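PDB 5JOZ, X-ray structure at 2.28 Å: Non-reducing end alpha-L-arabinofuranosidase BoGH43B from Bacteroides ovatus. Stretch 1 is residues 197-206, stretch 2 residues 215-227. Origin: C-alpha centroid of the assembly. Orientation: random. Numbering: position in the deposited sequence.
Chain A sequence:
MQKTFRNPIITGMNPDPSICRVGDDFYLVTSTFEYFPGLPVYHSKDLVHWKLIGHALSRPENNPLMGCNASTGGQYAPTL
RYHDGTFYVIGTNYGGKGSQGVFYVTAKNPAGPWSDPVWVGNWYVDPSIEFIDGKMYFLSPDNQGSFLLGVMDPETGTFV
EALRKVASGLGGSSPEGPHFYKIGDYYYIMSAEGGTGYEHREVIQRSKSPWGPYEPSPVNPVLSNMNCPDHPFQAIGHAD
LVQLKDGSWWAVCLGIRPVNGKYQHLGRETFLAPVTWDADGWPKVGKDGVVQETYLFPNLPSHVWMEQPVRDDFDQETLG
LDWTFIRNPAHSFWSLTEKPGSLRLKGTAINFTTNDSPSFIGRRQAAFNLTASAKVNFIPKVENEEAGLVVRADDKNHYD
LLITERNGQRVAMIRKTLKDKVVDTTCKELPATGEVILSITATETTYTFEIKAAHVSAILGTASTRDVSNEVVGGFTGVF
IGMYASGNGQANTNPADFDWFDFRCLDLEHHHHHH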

# COMPACT_ATOMS: atom_id res chain seq x y z
N GLY A 197 -4.66 -15.68 -4.97
CA GLY A 197 -5.65 -16.36 -4.13
C GLY A 197 -5.08 -17.31 -3.08
O GLY A 197 -3.96 -17.13 -2.61
N TYR A 198 -5.87 -18.32 -2.72
CA TYR A 198 -5.53 -19.26 -1.65
C TYR A 198 -4.31 -20.13 -1.93
O TYR A 198 -3.66 -20.58 -0.98
CB TYR A 198 -6.74 -20.17 -1.34
N GLU A 199 -3.99 -20.38 -3.21
CA GLU A 199 -2.83 -21.21 -3.60
C GLU A 199 -1.47 -20.46 -3.69
O GLU A 199 -0.45 -21.08 -4.04
CB GLU A 199 -3.14 -21.91 -4.94
N HIS A 200 -1.45 -19.15 -3.39
CA HIS A 200 -0.20 -18.36 -3.26
C HIS A 200 0.82 -19.04 -2.32
O HIS A 200 0.46 -19.51 -1.22
CB HIS A 200 -0.52 -16.95 -2.72
CG HIS A 200 0.45 -15.89 -3.11
ND1 HIS A 200 0.51 -14.67 -2.47
CD2 HIS A 200 1.37 -15.83 -4.11
CE1 HIS A 200 1.42 -13.91 -3.05
NE2 HIS A 200 1.96 -14.59 -4.05
N ARG A 201 2.08 -19.08 -2.76
CA ARG A 201 3.17 -19.68 -1.99
C ARG A 201 4.52 -19.11 -2.42
O ARG A 201 4.66 -18.61 -3.55
CB ARG A 201 3.19 -21.21 -2.17
CG ARG A 201 3.32 -21.70 -3.60
CD ARG A 201 3.34 -23.22 -3.65
NE ARG A 201 3.24 -23.75 -5.01
CZ ARG A 201 2.13 -23.74 -5.77
NH1 ARG A 201 0.99 -23.21 -5.32
NH2 ARG A 201 2.17 -24.27 -6.99
N GLU A 202 5.51 -19.16 -1.53
CA GLU A 202 6.87 -18.77 -1.87
C GLU A 202 7.66 -20.04 -2.11
O GLU A 202 7.51 -21.01 -1.35
CB GLU A 202 7.52 -17.97 -0.76
CG GLU A 202 8.77 -17.22 -1.19
CD GLU A 202 8.52 -15.99 -2.04
OE1 GLU A 202 7.36 -15.54 -2.17
OE2 GLU A 202 9.50 -15.44 -2.58
N VAL A 203 8.48 -20.05 -3.15
CA VAL A 203 9.33 -21.20 -3.50
C VAL A 203 10.77 -20.74 -3.72
O VAL A 203 11.01 -19.56 -3.93
CB VAL A 203 8.80 -21.97 -4.74
CG1 VAL A 203 7.36 -22.42 -4.52
CG2 VAL A 203 8.93 -21.17 -6.04
N ILE A 204 11.71 -21.67 -3.68
CA ILE A 204 13.13 -21.31 -3.86
C ILE A 204 13.90 -22.35 -4.68
O ILE A 204 13.50 -23.51 -4.78
CB ILE A 204 13.80 -21.01 -2.50
CG1 ILE A 204 15.10 -20.20 -2.68
CG2 ILE A 204 14.00 -22.27 -1.68
CD1 ILE A 204 15.64 -19.61 -1.39
N GLN A 205 14.98 -21.90 -5.31
CA GLN A 205 15.90 -22.75 -6.06
C GLN A 205 17.30 -22.15 -5.99
O GLN A 205 17.45 -20.96 -5.66
CB GLN A 205 15.44 -22.88 -7.52
CG GLN A 205 15.20 -21.55 -8.23
CD GLN A 205 14.57 -21.73 -9.59
OE1 GLN A 205 15.09 -22.44 -10.44
NE2 GLN A 205 13.43 -21.08 -9.80
N ARG A 206 18.32 -22.95 -6.29
CA ARG A 206 19.70 -22.49 -6.16
C ARG A 206 20.66 -23.07 -7.21
O ARG A 206 20.38 -24.07 -7.86
CB ARG A 206 20.22 -22.77 -4.75
CG ARG A 206 20.84 -24.15 -4.55
CD ARG A 206 20.99 -24.48 -3.07
NE ARG A 206 21.44 -25.84 -2.86
CZ ARG A 206 21.62 -26.42 -1.67
NH1 ARG A 206 21.38 -25.76 -0.53
NH2 ARG A 206 22.03 -27.68 -1.61
N GLU A 215 18.37 -25.68 -9.45
CA GLU A 215 17.61 -26.85 -9.04
C GLU A 215 16.70 -26.49 -7.86
O GLU A 215 17.07 -25.65 -7.04
CB GLU A 215 18.57 -27.99 -8.66
CG GLU A 215 19.22 -28.64 -9.88
CD GLU A 215 20.35 -29.60 -9.53
OE1 GLU A 215 20.46 -30.01 -8.36
OE2 GLU A 215 21.12 -29.95 -10.43
N PRO A 216 15.52 -27.12 -7.78
CA PRO A 216 14.52 -26.71 -6.80
C PRO A 216 14.82 -27.19 -5.39
O PRO A 216 15.55 -28.17 -5.20
CB PRO A 216 13.25 -27.36 -7.34
CG PRO A 216 13.73 -28.64 -7.96
CD PRO A 216 15.11 -28.36 -8.49
N SER A 217 14.25 -26.51 -4.40
CA SER A 217 14.34 -26.95 -3.01
C SER A 217 13.56 -28.24 -2.82
O SER A 217 12.45 -28.37 -3.36
CB SER A 217 13.79 -25.90 -2.05
OG SER A 217 13.77 -26.39 -0.72
N PRO A 218 14.11 -29.18 -2.03
CA PRO A 218 13.35 -30.37 -1.65
C PRO A 218 12.31 -30.11 -0.55
O PRO A 218 11.51 -30.99 -0.24
CB PRO A 218 14.43 -31.34 -1.13
CG PRO A 218 15.51 -30.46 -0.62
CD PRO A 218 15.46 -29.18 -1.44
N VAL A 219 12.34 -28.92 0.06
CA VAL A 219 11.35 -28.56 1.07
C VAL A 219 10.56 -27.32 0.64
O VAL A 219 10.13 -26.53 1.47
CB VAL A 219 11.98 -28.43 2.48
CG1 VAL A 219 12.62 -29.75 2.88
CG2 VAL A 219 12.98 -27.28 2.56
N ASN A 220 10.35 -27.16 -0.67
CA ASN A 220 9.34 -26.21 -1.15
C ASN A 220 7.94 -26.60 -0.64
O ASN A 220 7.65 -27.79 -0.51
CB ASN A 220 9.36 -26.11 -2.67
CG ASN A 220 10.36 -25.08 -3.17
OD1 ASN A 220 10.70 -24.13 -2.46
ND2 ASN A 220 10.84 -25.25 -4.40
N PRO A 221 7.08 -25.63 -0.32
CA PRO A 221 7.35 -24.20 -0.40
C PRO A 221 8.05 -23.63 0.84
O PRO A 221 8.07 -24.25 1.91
CB PRO A 221 5.94 -23.61 -0.49
CG PRO A 221 5.11 -24.53 0.32
CD PRO A 221 5.75 -25.89 0.26
N VAL A 222 8.59 -22.42 0.69
CA VAL A 222 9.28 -21.73 1.77
C VAL A 222 8.26 -21.21 2.79
O VAL A 222 8.43 -21.37 4.00
CB VAL A 222 10.14 -20.58 1.21
CG1 VAL A 222 10.70 -19.71 2.34
CG2 VAL A 222 11.27 -21.15 0.35
N LEU A 223 7.21 -20.58 2.28
CA LEU A 223 6.10 -20.15 3.13
C LEU A 223 4.81 -20.17 2.32
O LEU A 223 4.81 -19.83 1.15
CB LEU A 223 6.35 -18.79 3.80
CG LEU A 223 6.85 -17.65 2.91
CD1 LEU A 223 5.72 -16.85 2.28
CD2 LEU A 223 7.72 -16.72 3.74
N SER A 224 3.74 -20.65 2.97
CA SER A 224 2.39 -20.67 2.41
C SER A 224 1.39 -21.09 3.47
O SER A 224 1.70 -21.93 4.30
CB SER A 224 2.27 -21.65 1.25
OG SER A 224 0.96 -21.60 0.73
N ASN A 225 0.19 -20.50 3.41
CA ASN A 225 -0.98 -20.94 4.21
C ASN A 225 -2.03 -21.70 3.38
O ASN A 225 -3.16 -21.93 3.83
CB ASN A 225 -1.60 -19.72 4.93
CG ASN A 225 -0.71 -19.21 6.03
OD1 ASN A 225 0.50 -19.41 5.99
ND2 ASN A 225 -1.30 -18.56 7.03
N MET A 226 -1.64 -22.08 2.16
CA MET A 226 -2.32 -23.06 1.31
C MET A 226 -2.93 -24.29 2.02
O MET A 226 -4.09 -24.62 1.79
CB MET A 226 -1.28 -23.52 0.26
CG MET A 226 -1.69 -24.55 -0.76
SD MET A 226 -0.42 -24.61 -2.05
CE MET A 226 1.07 -24.97 -1.10
N ASN A 227 -2.16 -24.94 2.89
CA ASN A 227 -2.59 -26.19 3.55
C ASN A 227 -3.38 -26.03 4.87
O ASN A 227 -3.78 -27.04 5.46
CB ASN A 227 -1.38 -27.11 3.80
CG ASN A 227 -0.87 -27.77 2.53
OD1 ASN A 227 -1.14 -27.31 1.41
ND2 ASN A 227 -0.14 -28.87 2.70
O HOH W 1 -0.95 -18.83 1.17

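Backbone hydrogen bonds join the two stretches in two sets along the strand that begins at Arg201. In the first set Arg206 and Glu215 form an antiparallel pair, Arg206 N donating to Glu215 O (3.1 Å) and Glu215 N to Arg206 O (3.0 Å). Next to it, Gln205 faces Pro216 in a non-hydrogen-bonded pair, a position that suits proline, which has no amide hydrogen to give. Just beyond the paired residues, Ser217 N donates to Ile204 O (3.1 Å). Farther along, Glu202 N donates to Leu223 O (2.8 Å) and Val222 N to Glu202 O (2.7 Å).

Between these sets the second stretch leaves the strand in a type I turn from Ser217 to Asn220, and a side chain takes over the pairing. The amide of Asn220 supplies both an acceptor and a donor to one residue: Ile204 N donates to Asn220 OD1 (2.9 Å), while Asn220 ND2 donates to Ile204 O (3.2 Å). The turn is braced internally by Val219 N, which donates to Ser217 OG (3.0 Å). A cis peptide bond then leads into Pro221, whose CB lies 3.2 Å from Glu202 O.

Just before the strand, a second side chain makes a link. Ser224 OG donates to His200 O (2.9 Å) and accepts from Met226 N (3.0 Å), so one small hydroxyl links the carbonyl of His200 to the backbone amide of Met226. A water reinforces this junction, donating to His200 O (2.9 Å) and accepting from Asn225 N (3.0 Å).

Side-chain packing adds to the polar links. The buried Ile204 and Val222 meet through their CG2 atoms at 3.6 Å, and Glu202 CB lies 3.7 Å from Leu223 CD1, although the end of the glutamate leads away. Arg201 packs its CB against Ser224 CB (3.6 Å). Separately, its extended chain brings NH1 within 3.8 Å of Met226 SD, the guanidinium lying oblique to the sulfur. Altogether the contact buries 671 Å², summed over both sides.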